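Local coordinates for protein putative cytochrome P450 120 (Synechocystis sp., PDB 2VE3) that is a heme-dependent cytochrome P450 that binds retinoic acid and probably acts as a monooxygenase, inserting oxygen into its substrate, at residues Asn9-Pro21 against Cys329-Leu341. Sequence-based numbering, arbitrary orientation.
Sequences NSLPIPPGDFGLP and CQFQGFHFPKGWL
A single backbone hydrogen bond joins Asn9-Pro21 to Cys329-Leu341: His335 N donates to Pro12 O over 2.7 Å in a nearly straight bond, the donor tilted 31° out of the carbonyl plane. The same oxygen receives a CA-H...O contact from Phe334 CA at 3.3 Å and lies at the edge of the Phe334 ring, in its plane.

Prolines gather round that phenyl group. Pro14 CA sits over one face, 4.0 Å from the Phe334 ring centroid, as a CH-pi contact, while Pro15 CD reaches Phe334 CZ at 3.8 Å. With Phe334 CG anti to its carbonyl carbon (chi1 -68°), the ring is placed against Pro14, and Pro15 crosses its far end at about a right angle; an alanine here would probably leave Pro14 and Pro15 without their aromatic partner and open a gap beneath them.

The extended Leu11-Pro15 run passes a two-stranded antiparallel hairpin, whose strands 329-331 and 334-336 are linked by a type I' turn, at the periphery of the P450 fold and far from the heme. Near the hairpin turn, a methyl of Leu11, CD1, rests 3.5 Å from Gln330 CD.

Beyond the hairpin, Ile13 divides its branches: CG2 touches Pro337 CG at 3.8 Å, and CD1 meets Trp340 CH2 at 3.6 Å. Phe18 directs its edge at the face of the six-membered ring of Trp340 in an offset edge-to-face pair, planes at 62°, with its CZ 3.4 Å from Trp340 CH2. Pro337 CG lies over the centre of the Trp340 ring, and Lys48 of strand 47-51 makes a cation-pi contact with Phe18.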
ATOM      1  N   ASN A   9       0.882  33.934  17.665  1.00 44.67           N
ATOM      2  CA  ASN A   9       0.170  34.551  16.505  1.00 44.47           C
ATOM      3  C   ASN A   9      -1.306  34.154  16.429  1.00 43.85           C
ATOM      4  O   ASN A   9      -1.668  32.999  16.703  1.00 44.41           O
ATOM      5  CB  ASN A   9       0.906  34.246  15.194  1.00 44.78           C
ATOM      6  CG  ASN A   9       2.209  35.040  15.052  1.00 45.48           C
ATOM      7  OD1 ASN A   9       2.286  36.215  15.436  1.00 44.95           O
ATOM      8  ND2 ASN A   9       3.237  34.397  14.497  1.00 45.86           N
ATOM      9  N   SER A  10      -2.138  35.123  16.041  1.00 42.84           N
ATOM     10  CA  SER A  10      -3.600  35.051  16.174  1.00 41.53           C
ATOM     11  C   SER A  10      -4.324  34.675  14.866  1.00 40.43           C
ATOM     12  O   SER A  10      -5.076  35.479  14.300  1.00 40.29           O
ATOM     13  CB  SER A  10      -4.119  36.399  16.687  1.00 41.82           C
ATOM     14  OG  SER A  10      -3.067  37.178  17.249  1.00 42.37           O
ATOM     15  N   LEU A  11      -4.099  33.444  14.407  1.00 38.71           N
ATOM     16  CA  LEU A  11      -4.641  32.950  13.140  1.00 37.10           C
ATOM     17  C   LEU A  11      -5.845  32.010  13.348  1.00 36.08           C
ATOM     18  O   LEU A  11      -5.932  31.336  14.375  1.00 36.01           O
ATOM     19  CB  LEU A  11      -3.534  32.238  12.350  1.00 36.86           C
ATOM     20  CG  LEU A  11      -2.325  33.064  11.886  1.00 36.47           C
ATOM     21  CD1 LEU A  11      -1.200  32.154  11.486  1.00 36.64           C
ATOM     22  CD2 LEU A  11      -2.668  34.002  10.737  1.00 36.09           C
ATOM     23  N   PRO A  12      -6.777  31.949  12.373  1.00 34.82           N
ATOM     24  CA  PRO A  12      -7.932  31.063  12.560  1.00 33.96           C
ATOM     25  C   PRO A  12      -7.588  29.585  12.326  1.00 32.74           C
ATOM     26  O   PRO A  12      -6.584  29.283  11.680  1.00 32.78           O
ATOM     27  CB  PRO A  12      -8.890  31.533  11.474  1.00 33.87           C
ATOM     28  CG  PRO A  12      -7.969  31.972  10.365  1.00 33.89           C
ATOM     29  CD  PRO A  12      -6.821  32.635  11.067  1.00 34.83           C
ATOM     30  N   ILE A  13      -8.419  28.682  12.845  1.00 31.76           N
ATOM     31  CA  ILE A  13      -8.344  27.252  12.501  1.00 31.05           C
ATOM     32  C   ILE A  13      -9.206  26.967  11.253  1.00 30.27           C
ATOM     33  O   ILE A  13     -10.175  27.690  11.001  1.00 29.94           O
ATOM     34  CB  ILE A  13      -8.750  26.304  13.694  1.00 30.84           C
ATOM     35  CG1 ILE A  13     -10.206  26.520  14.115  1.00 30.51           C
ATOM     36  CG2 ILE A  13      -7.780  26.456  14.877  1.00 30.80           C
ATOM     37  CD1 ILE A  13     -10.712  25.536  15.173  1.00 32.06           C
ATOM     38  N   PRO A  14      -8.850  25.918  10.464  1.00 29.62           N
ATOM     39  CA  PRO A  14      -9.554  25.613   9.220  1.00 29.08           C
ATOM     40  C   PRO A  14     -11.062  25.455   9.367  1.00 29.16           C
ATOM     41  O   PRO A  14     -11.542  25.159  10.465  1.00 29.02           O
ATOM     42  CB  PRO A  14      -8.920  24.292   8.787  1.00 29.12           C
ATOM     43  CG  PRO A  14      -7.552  24.361   9.335  1.00 29.03           C
ATOM     44  CD  PRO A  14      -7.743  24.968  10.686  1.00 29.08           C
ATOM     45  N   PRO A  15     -11.815  25.666   8.268  1.00 28.93           N
ATOM     46  CA  PRO A  15     -13.255  25.402   8.311  1.00 29.07           C
ATOM     47  C   PRO A  15     -13.534  23.902   8.313  1.00 29.27           C
ATOM     48  O   PRO A  15     -12.717  23.134   7.818  1.00 29.37           O
ATOM     49  CB  PRO A  15     -13.770  26.037   7.015  1.00 28.88           C
ATOM     50  CG  PRO A  15     -12.580  26.011   6.077  1.00 28.77           C
ATOM     51  CD  PRO A  15     -11.368  26.171   6.954  1.00 28.64           C
ATOM     52  N   GLY A  16     -14.674  23.494   8.853  1.00 29.23           N
ATOM     53  CA  GLY A  16     -15.009  22.077   8.932  1.00 30.10           C
ATOM     54  C   GLY A  16     -15.841  21.722  10.153  1.00 30.46           C
ATOM     55  O   GLY A  16     -15.736  22.385  11.188  1.00 30.41           O
ATOM     56  N   ASP A  17     -16.659  20.676  10.023  1.00 30.90           N
ATOM     57  CA  ASP A  17     -17.526  20.178  11.108  1.00 31.86           C
ATOM     58  C   ASP A  17     -16.867  19.084  11.961  1.00 31.76           C
ATOM     59  O   ASP A  17     -16.347  18.098  11.432  1.00 31.60           O
ATOM     60  CB  ASP A  17     -18.834  19.638  10.531  1.00 32.17           C
ATOM     61  CG  ASP A  17     -19.621  20.689   9.779  1.00 33.92           C
ATOM     62  OD1 ASP A  17     -19.523  21.885  10.142  1.00 36.62           O
ATOM     63  OD2 ASP A  17     -20.346  20.313   8.831  1.00 34.92           O
ATOM     64  N   PHE A  18     -16.902  19.273  13.278  1.00 32.08           N
ATOM     65  CA  PHE A  18     -16.356  18.306  14.228  1.00 32.04           C
ATOM     66  C   PHE A  18     -17.340  17.199  14.551  1.00 32.32           C
ATOM     67  O   PHE A  18     -16.929  16.105  14.939  1.00 32.39           O
ATOM     68  CB  PHE A  18     -15.916  18.994  15.525  1.00 31.83           C
ATOM     69  CG  PHE A  18     -14.520  19.564  15.479  1.00 31.30           C
ATOM     70  CD1 PHE A  18     -13.577  19.089  14.578  1.00 30.65           C
ATOM     71  CD2 PHE A  18     -14.137  20.551  16.370  1.00 31.89           C
ATOM     72  CE1 PHE A  18     -12.292  19.611  14.556  1.00 30.10           C
ATOM     73  CE2 PHE A  18     -12.849  21.070  16.352  1.00 31.10           C
ATOM     74  CZ  PHE A  18     -11.931  20.592  15.446  1.00 31.20           C
ATOM     75  N   GLY A  19     -18.635  17.487  14.388  1.00 32.36           N
ATOM     76  CA  GLY A  19     -19.708  16.520  14.673  1.00 32.07           C
ATOM     77  C   GLY A  19     -19.875  16.216  16.156  1.00 31.75           C
ATOM     78  O   GLY A  19     -19.551  17.047  17.004  1.00 31.67           O
ATOM     79  N   LEU A  20     -20.380  15.022  16.461  1.00 31.53           N
ATOM     80  CA  LEU A  20     -20.573  14.567  17.845  1.00 31.36           C
ATOM     81  C   LEU A  20     -19.252  14.480  18.594  1.00 31.49           C
ATOM     82  O   LEU A  20     -18.210  14.289  17.971  1.00 31.14           O
ATOM     83  CB  LEU A  20     -21.249  13.190  17.872  1.00 31.30           C
ATOM     84  CG  LEU A  20     -22.670  13.115  17.317  1.00 31.79           C
ATOM     85  CD1 LEU A  20     -23.033  11.719  16.793  1.00 31.09           C
ATOM     86  CD2 LEU A  20     -23.659  13.605  18.363  1.00 31.49           C
ATOM     87  N   PRO A  21     -19.292  14.599  19.945  1.00 31.44           N
ATOM     88  CA  PRO A  21     -18.077  14.347  20.725  1.00 31.22           C
ATOM     89  C   PRO A  21     -17.576  12.920  20.490  1.00 30.85           C
ATOM     90  O   PRO A  21     -18.379  11.997  20.333  1.00 31.09           O
ATOM     91  CB  PRO A  21     -18.539  14.532  22.178  1.00 31.31           C
ATOM     92  CG  PRO A  21     -19.750  15.376  22.083  1.00 31.26           C
ATOM     93  CD  PRO A  21     -20.427  14.953  20.818  1.00 31.16           C
ATOM     94  N   CYS A 329       1.781  25.145  14.745  1.00 38.04           N
ATOM     95  CA  CYS A 329       2.198  25.516  13.387  1.00 37.81           C
ATOM     96  C   CYS A 329       1.177  26.386  12.666  1.00 36.78           C
ATOM     97  O   CYS A 329       0.040  26.505  13.104  1.00 36.67           O
ATOM     98  CB  CYS A 329       2.494  24.256  12.553  1.00 38.04           C
ATOM     99  SG  CYS A 329       4.200  23.654  12.661  1.00 41.75           S
ATOM    100  N   GLN A 330       1.599  26.993  11.560  1.00 35.89           N
ATOM    101  CA  GLN A 330       0.672  27.654  10.645  1.00 35.41           C
ATOM    102  C   GLN A 330       0.953  27.241   9.202  1.00 34.12           C
ATOM    103  O   GLN A 330       2.095  26.986   8.833  1.00 34.09           O
ATOM    104  CB  GLN A 330       0.724  29.183  10.784  1.00 35.35           C
ATOM    105  CG  GLN A 330       2.079  29.835  10.441  1.00 36.26           C
ATOM    106  CD  GLN A 330       1.956  31.319  10.112  1.00 36.61           C
ATOM    107  OE1 GLN A 330       1.424  31.699   9.062  1.00 37.78           O
ATOM    108  NE2 GLN A 330       2.436  32.165  11.017  1.00 37.37           N
ATOM    109  N   PHE A 331      -0.092  27.175   8.389  1.00 33.01           N
ATOM    110  CA  PHE A 331       0.075  26.835   6.980  1.00 31.62           C
ATOM    111  C   PHE A 331      -0.996  27.520   6.171  1.00 30.96           C
ATOM    112  O   PHE A 331      -2.175  27.440   6.504  1.00 31.14           O
ATOM    113  CB  PHE A 331       0.070  25.310   6.742  1.00 30.98           C
ATOM    114  CG  PHE A 331       0.150  24.917   5.282  1.00 30.25           C
ATOM    115  CD1 PHE A 331       1.280  25.239   4.517  1.00 29.53           C
ATOM    116  CD2 PHE A 331      -0.898  24.230   4.672  1.00 28.23           C
ATOM    117  CE1 PHE A 331       1.353  24.896   3.157  1.00 28.54           C
ATOM    118  CE2 PHE A 331      -0.830  23.871   3.311  1.00 27.98           C
ATOM    119  CZ  PHE A 331       0.298  24.212   2.556  1.00 27.64           C
ATOM    120  N   GLN A 332      -0.568  28.199   5.110  1.00 30.49           N
ATOM    121  CA  GLN A 332      -1.455  28.993   4.260  1.00 30.11           C
ATOM    122  C   GLN A 332      -2.538  29.729   5.048  1.00 29.43           C
ATOM    123  O   GLN A 332      -3.728  29.634   4.734  1.00 29.78           O
ATOM    124  CB  GLN A 332      -2.025  28.142   3.115  1.00 30.18           C
ATOM    125  CG  GLN A 332      -1.108  28.137   1.892  1.00 31.27           C
ATOM    126  CD  GLN A 332      -1.344  26.986   0.930  1.00 33.01           C
ATOM    127  OE1 GLN A 332      -0.501  26.709   0.066  1.00 33.29           O
ATOM    128  NE2 GLN A 332      -2.483  26.311   1.064  1.00 33.65           N
ATOM    129  N   GLY A 333      -2.110  30.448   6.083  1.00 28.63           N
ATOM    130  CA  GLY A 333      -2.994  31.302   6.858  1.00 28.43           C
ATOM    131  C   GLY A 333      -3.802  30.671   7.978  1.00 28.54           C
ATOM    132  O   GLY A 333      -4.595  31.361   8.626  1.00 28.54           O
ATOM    133  N   PHE A 334      -3.625  29.372   8.213  1.00 28.46           N
ATOM    134  CA  PHE A 334      -4.350  28.693   9.302  1.00 28.34           C
ATOM    135  C   PHE A 334      -3.457  28.278  10.472  1.00 28.24           C
ATOM    136  O   PHE A 334      -2.307  27.906  10.283  1.00 28.18           O
ATOM    137  CB  PHE A 334      -5.096  27.464   8.780  1.00 28.28           C
ATOM    138  CG  PHE A 334      -6.235  27.787   7.861  1.00 27.90           C
ATOM    139  CD1 PHE A 334      -7.390  28.391   8.347  1.00 27.86           C
ATOM    140  CD2 PHE A 334      -6.156  27.476   6.508  1.00 27.67           C
ATOM    141  CE1 PHE A 334      -8.452  28.678   7.496  1.00 28.65           C
ATOM    142  CE2 PHE A 334      -7.202  27.760   5.650  1.00 28.29           C
ATOM    143  CZ  PHE A 334      -8.357  28.360   6.141  1.00 28.41           C
ATOM    144  N   HIS A 335      -4.006  28.360  11.680  1.00 28.58           N
ATOM    145  CA  HIS A 335      -3.368  27.800  12.865  1.00 28.27           C
ATOM    146  C   HIS A 335      -3.547  26.277  12.831  1.00 28.10           C
ATOM    147  O   HIS A 335      -4.668  25.788  12.737  1.00 28.16           O
ATOM    148  CB  HIS A 335      -4.007  28.412  14.120  1.00 28.35           C
ATOM    149  CG  HIS A 335      -3.441  27.908  15.410  1.00 28.14           C
ATOM    150  ND1 HIS A 335      -4.215  27.741  16.538  1.00 28.70           N
ATOM    151  CD2 HIS A 335      -2.185  27.542  15.758  1.00 28.25           C
ATOM    152  CE1 HIS A 335      -3.461  27.290  17.526  1.00 28.16           C
ATOM    153  NE2 HIS A 335      -2.227  27.153  17.077  1.00 26.73           N
ATOM    154  N   PHE A 336      -2.428  25.548  12.823  1.00 27.81           N
ATOM    155  CA  PHE A 336      -2.415  24.088  12.971  1.00 27.41           C
ATOM    156  C   PHE A 336      -2.025  23.814  14.430  1.00 26.83           C
ATOM    157  O   PHE A 336      -0.837  23.819  14.768  1.00 26.81           O
ATOM    158  CB  PHE A 336      -1.405  23.436  12.001  1.00 27.24           C
ATOM    159  CG  PHE A 336      -1.911  23.273  10.577  1.00 27.48           C
ATOM    160  CD1 PHE A 336      -1.898  22.026   9.962  1.00 27.22           C
ATOM    161  CD2 PHE A 336      -2.379  24.369   9.844  1.00 28.64           C
ATOM    162  CE1 PHE A 336      -2.345  21.868   8.639  1.00 28.02           C
ATOM    163  CE2 PHE A 336      -2.835  24.220   8.534  1.00 28.75           C
ATOM    164  CZ  PHE A 336      -2.807  22.970   7.927  1.00 28.45           C
ATOM    165  N   PRO A 337      -3.025  23.617  15.307  1.00 26.69           N
ATOM    166  CA  PRO A 337      -2.780  23.551  16.759  1.00 26.78           C
ATOM    167  C   PRO A 337      -2.038  22.304  17.245  1.00 27.32           C
ATOM    168  O   PRO A 337      -2.306  21.187  16.797  1.00 27.20           O
ATOM    169  CB  PRO A 337      -4.189  23.608  17.354  1.00 26.93           C
ATOM    170  CG  PRO A 337      -5.100  24.061  16.194  1.00 26.23           C
ATOM    171  CD  PRO A 337      -4.456  23.492  14.989  1.00 26.13           C
ATOM    172  N   LYS A 338      -1.101  22.512  18.166  1.00 27.88           N
ATOM    173  CA  LYS A 338      -0.374  21.419  18.817  1.00 28.05           C
ATOM    174  C   LYS A 338      -1.312  20.306  19.319  1.00 27.79           C
ATOM    175  O   LYS A 338      -2.327  20.578  19.968  1.00 28.29           O
ATOM    176  CB  LYS A 338       0.483  21.986  19.959  1.00 28.14           C
ATOM    177  CG  LYS A 338       1.075  20.939  20.881  1.00 29.27           C
ATOM    178  CD  LYS A 338       2.221  21.495  21.689  1.00 31.92           C
ATOM    179  CE  LYS A 338       2.781  20.436  22.612  1.00 33.33           C
ATOM    180  NZ  LYS A 338       1.773  20.038  23.643  1.00 36.92           N
ATOM    181  N   GLY A 339      -0.981  19.054  18.999  1.00 27.29           N
ATOM    182  CA  GLY A 339      -1.755  17.909  19.491  1.00 26.86           C
ATOM    183  C   GLY A 339      -2.920  17.492  18.606  1.00 26.54           C
ATOM    184  O   GLY A 339      -3.499  16.409  18.779  1.00 26.43           O
ATOM    185  N   TRP A 340      -3.290  18.359  17.672  1.00 25.95           N
ATOM    186  CA  TRP A 340      -4.252  17.996  16.647  1.00 25.50           C
ATOM    187  C   TRP A 340      -3.494  17.137  15.648  1.00 24.74           C
ATOM    188  O   TRP A 340      -2.257  17.182  15.601  1.00 24.59           O
ATOM    189  CB  TRP A 340      -4.758  19.242  15.930  1.00 26.13           C
ATOM    190  CG  TRP A 340      -5.777  20.068  16.653  1.00 26.26           C
ATOM    191  CD1 TRP A 340      -5.836  20.346  17.999  1.00 26.45           C
ATOM    192  CD2 TRP A 340      -6.847  20.797  16.042  1.00 26.16           C
ATOM    193  NE1 TRP A 340      -6.913  21.172  18.260  1.00 26.62           N
ATOM    194  CE2 TRP A 340      -7.540  21.469  17.075  1.00 27.96           C
ATOM    195  CE3 TRP A 340      -7.300  20.928  14.723  1.00 27.60           C
ATOM    196  CZ2 TRP A 340      -8.661  22.271  16.821  1.00 27.20           C
ATOM    197  CZ3 TRP A 340      -8.410  21.711  14.471  1.00 27.11           C
ATOM    198  CH2 TRP A 340      -9.079  22.374  15.514  1.00 27.56           C
ATOM    199  N   LEU A 341      -4.236  16.375  14.849  1.00 23.65           N
ATOM    200  CA  LEU A 341      -3.657  15.592  13.763  1.00 23.00           C
ATOM    201  C   LEU A 341      -3.795  16.270  12.400  1.00 22.78           C
ATOM    202  O   LEU A 341      -4.746  17.006  12.154  1.00 22.74           O
ATOM    203  CB  LEU A 341      -4.329  14.224  13.678  1.00 22.90           C
ATOM    204  CG  LEU A 341      -3.746  13.007  14.376  1.00 23.12           C
ATOM    205  CD1 LEU A 341      -3.323  13.297  15.807  1.00 22.73           C
ATOM    206  CD2 LEU A 341      -4.770  11.878  14.310  1.00 22.32           C
TER